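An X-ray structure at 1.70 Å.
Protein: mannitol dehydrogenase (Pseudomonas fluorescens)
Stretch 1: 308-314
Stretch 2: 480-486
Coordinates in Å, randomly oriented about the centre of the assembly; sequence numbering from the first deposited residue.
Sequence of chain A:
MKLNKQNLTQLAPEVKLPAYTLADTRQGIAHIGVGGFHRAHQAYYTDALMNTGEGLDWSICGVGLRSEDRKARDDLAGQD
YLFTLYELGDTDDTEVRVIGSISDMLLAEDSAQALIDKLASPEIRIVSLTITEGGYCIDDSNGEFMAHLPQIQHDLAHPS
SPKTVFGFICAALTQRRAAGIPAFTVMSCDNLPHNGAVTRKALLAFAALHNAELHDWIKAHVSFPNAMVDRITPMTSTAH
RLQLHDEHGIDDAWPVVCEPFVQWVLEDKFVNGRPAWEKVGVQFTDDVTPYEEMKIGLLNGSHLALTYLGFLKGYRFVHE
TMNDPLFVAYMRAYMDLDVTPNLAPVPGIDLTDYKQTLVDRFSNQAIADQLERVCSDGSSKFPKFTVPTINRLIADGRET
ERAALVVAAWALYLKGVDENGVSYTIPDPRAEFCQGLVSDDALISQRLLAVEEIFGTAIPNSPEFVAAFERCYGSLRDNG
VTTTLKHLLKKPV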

# COMPACT_ATOMS: atom_id res chain seq x y z
N TYR A 308 -6.96 13.22 -7.24
CA TYR A 308 -7.09 14.58 -6.72
C TYR A 308 -8.01 15.38 -7.64
O TYR A 308 -8.87 16.11 -7.15
CB TYR A 308 -5.71 15.25 -6.55
CG TYR A 308 -4.87 14.46 -5.56
CD1 TYR A 308 -3.72 13.80 -5.97
CD2 TYR A 308 -5.29 14.31 -4.20
CE1 TYR A 308 -2.97 12.98 -5.06
CE2 TYR A 308 -4.55 13.48 -3.29
CZ TYR A 308 -3.40 12.83 -3.74
OH TYR A 308 -2.69 12.00 -2.89
N LEU A 309 -7.82 15.25 -8.95
CA LEU A 309 -8.74 15.89 -9.88
C LEU A 309 -10.16 15.39 -9.64
O LEU A 309 -11.11 16.18 -9.69
CB LEU A 309 -8.36 15.54 -11.33
CG LEU A 309 -7.05 16.20 -11.76
CD1 LEU A 309 -6.62 15.55 -13.11
CD2 LEU A 309 -7.26 17.71 -11.95
N GLY A 310 -10.31 14.09 -9.38
CA GLY A 310 -11.64 13.51 -9.16
C GLY A 310 -12.29 14.05 -7.90
O GLY A 310 -13.48 14.37 -7.89
N PHE A 311 -11.50 14.17 -6.84
CA PHE A 311 -12.05 14.68 -5.58
C PHE A 311 -12.49 16.14 -5.77
O PHE A 311 -13.54 16.57 -5.28
CB PHE A 311 -11.00 14.60 -4.47
CG PHE A 311 -11.57 14.22 -3.13
CD1 PHE A 311 -11.82 12.88 -2.84
CD2 PHE A 311 -11.88 15.20 -2.19
CE1 PHE A 311 -12.38 12.51 -1.58
CE2 PHE A 311 -12.44 14.84 -0.92
CZ PHE A 311 -12.69 13.50 -0.63
N LEU A 312 -11.66 16.91 -6.46
CA LEU A 312 -11.98 18.32 -6.73
C LEU A 312 -13.26 18.44 -7.54
O LEU A 312 -14.09 19.31 -7.26
CB LEU A 312 -10.83 18.98 -7.52
CG LEU A 312 -9.63 19.33 -6.65
CD1 LEU A 312 -8.47 19.66 -7.61
CD2 LEU A 312 -9.90 20.53 -5.68
N LYS A 313 -13.42 17.58 -8.54
CA LYS A 313 -14.61 17.61 -9.39
C LYS A 313 -15.85 17.22 -8.58
O LYS A 313 -16.99 17.55 -8.97
CB LYS A 313 -14.41 16.67 -10.56
CG LYS A 313 -15.56 16.63 -11.56
CD LYS A 313 -15.89 18.04 -12.15
CE LYS A 313 -17.13 17.95 -13.05
NZ LYS A 313 -17.45 19.30 -13.67
N GLY A 314 -15.64 16.56 -7.44
CA GLY A 314 -16.77 16.14 -6.62
C GLY A 314 -17.00 14.64 -6.65
O GLY A 314 -17.92 14.13 -5.96
N GLY A 480 -11.83 25.36 -13.43
CA GLY A 480 -12.33 24.06 -13.03
C GLY A 480 -11.63 22.86 -13.68
O GLY A 480 -10.96 22.95 -14.71
N VAL A 481 -11.81 21.71 -13.06
CA VAL A 481 -11.21 20.46 -13.54
C VAL A 481 -11.63 20.11 -14.98
O VAL A 481 -10.78 19.82 -15.83
CB VAL A 481 -11.65 19.28 -12.61
CG1 VAL A 481 -11.22 17.92 -13.20
CG2 VAL A 481 -11.08 19.49 -11.20
N THR A 482 -12.94 20.16 -15.26
CA THR A 482 -13.42 19.75 -16.57
C THR A 482 -12.84 20.57 -17.72
O THR A 482 -12.33 20.03 -18.69
CB THR A 482 -14.95 19.78 -16.62
OG1 THR A 482 -15.45 18.80 -15.68
CG2 THR A 482 -15.47 19.41 -18.05
N THR A 483 -12.90 21.88 -17.59
CA THR A 483 -12.37 22.74 -18.65
C THR A 483 -10.86 22.57 -18.76
O THR A 483 -10.30 22.54 -19.85
CB THR A 483 -12.77 24.19 -18.36
OG1 THR A 483 -14.19 24.33 -18.61
CG2 THR A 483 -12.00 25.16 -19.25
N THR A 484 -10.17 22.44 -17.63
CA THR A 484 -8.72 22.25 -17.68
C THR A 484 -8.36 20.97 -18.45
O THR A 484 -7.43 20.96 -19.26
CB THR A 484 -8.17 22.20 -16.26
OG1 THR A 484 -8.41 23.47 -15.63
CG2 THR A 484 -6.68 21.90 -16.24
N LEU A 485 -9.07 19.87 -18.18
CA LEU A 485 -8.80 18.62 -18.88
C LEU A 485 -9.12 18.77 -20.35
O LEU A 485 -8.38 18.27 -21.18
CB LEU A 485 -9.62 17.43 -18.31
CG LEU A 485 -9.07 16.90 -16.98
CD1 LEU A 485 -10.00 15.80 -16.43
CD2 LEU A 485 -7.66 16.34 -17.16
N LYS A 486 -10.24 19.40 -20.68
CA LYS A 486 -10.53 19.58 -22.11
C LYS A 486 -9.40 20.32 -22.79
O LYS A 486 -8.94 19.90 -23.85
CB LYS A 486 -11.83 20.38 -22.31
CG LYS A 486 -13.07 19.61 -21.93
CD LYS A 486 -14.29 20.52 -21.93
CE LYS A 486 -15.57 19.73 -21.93
NZ LYS A 486 -16.77 20.65 -21.80
O HOH W 1 -15.03 21.16 -13.53

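What lies at the centre of the contact? Val481 does, with its CA-to-CB bond directed toward the other helix and more surface covered there than any other residue of the two stretches. Its CG2 sits 3.7 Å from CB of Leu312 and 3.6 Å from the backbone O of Leu309, so the methyl packs against helix backbone as well as side chain. The short, branched valine suits this spot: the CA atoms of Val481 and Lys313 are only 6.1 Å apart.

How do the leucines extend this apolar patch? Leu309 and Leu312, one helical turn apart, both point toward the second helix. Leu309, with chi1 m and chi2 t, brings CD2 to 4.2 Å from CG1 of Val481 and CD1 to 4.3 Å from CD2 of Leu485. Leu485, one turn beyond Val481, adopts the same m, t rotamer. All four residues are buried, and their contacts are purely van der Waals.

What closes the contact at its polar edge? Lys313 starts sideways, its CB 4.3 Å from CB of Val481, but its long chain carries the amine nearer to the second helix. There NZ donates a hydrogen bond to OG1 of Thr482 at 2.9 Å. Lysine thus lays aliphatic carbon beside the valine while its charge remains at the partly exposed margin.

Does water take part? Water 1 accepts hydrogen bonds from NZ of Lys313, at 3.1 Å, and from the backbone N of Thr482, at 2.9 Å. That N lies at the kink, where it has no bond to the preceding turn, so the water supplies an acceptor and links the two helices a second time beside the direct lysine–threonine bond.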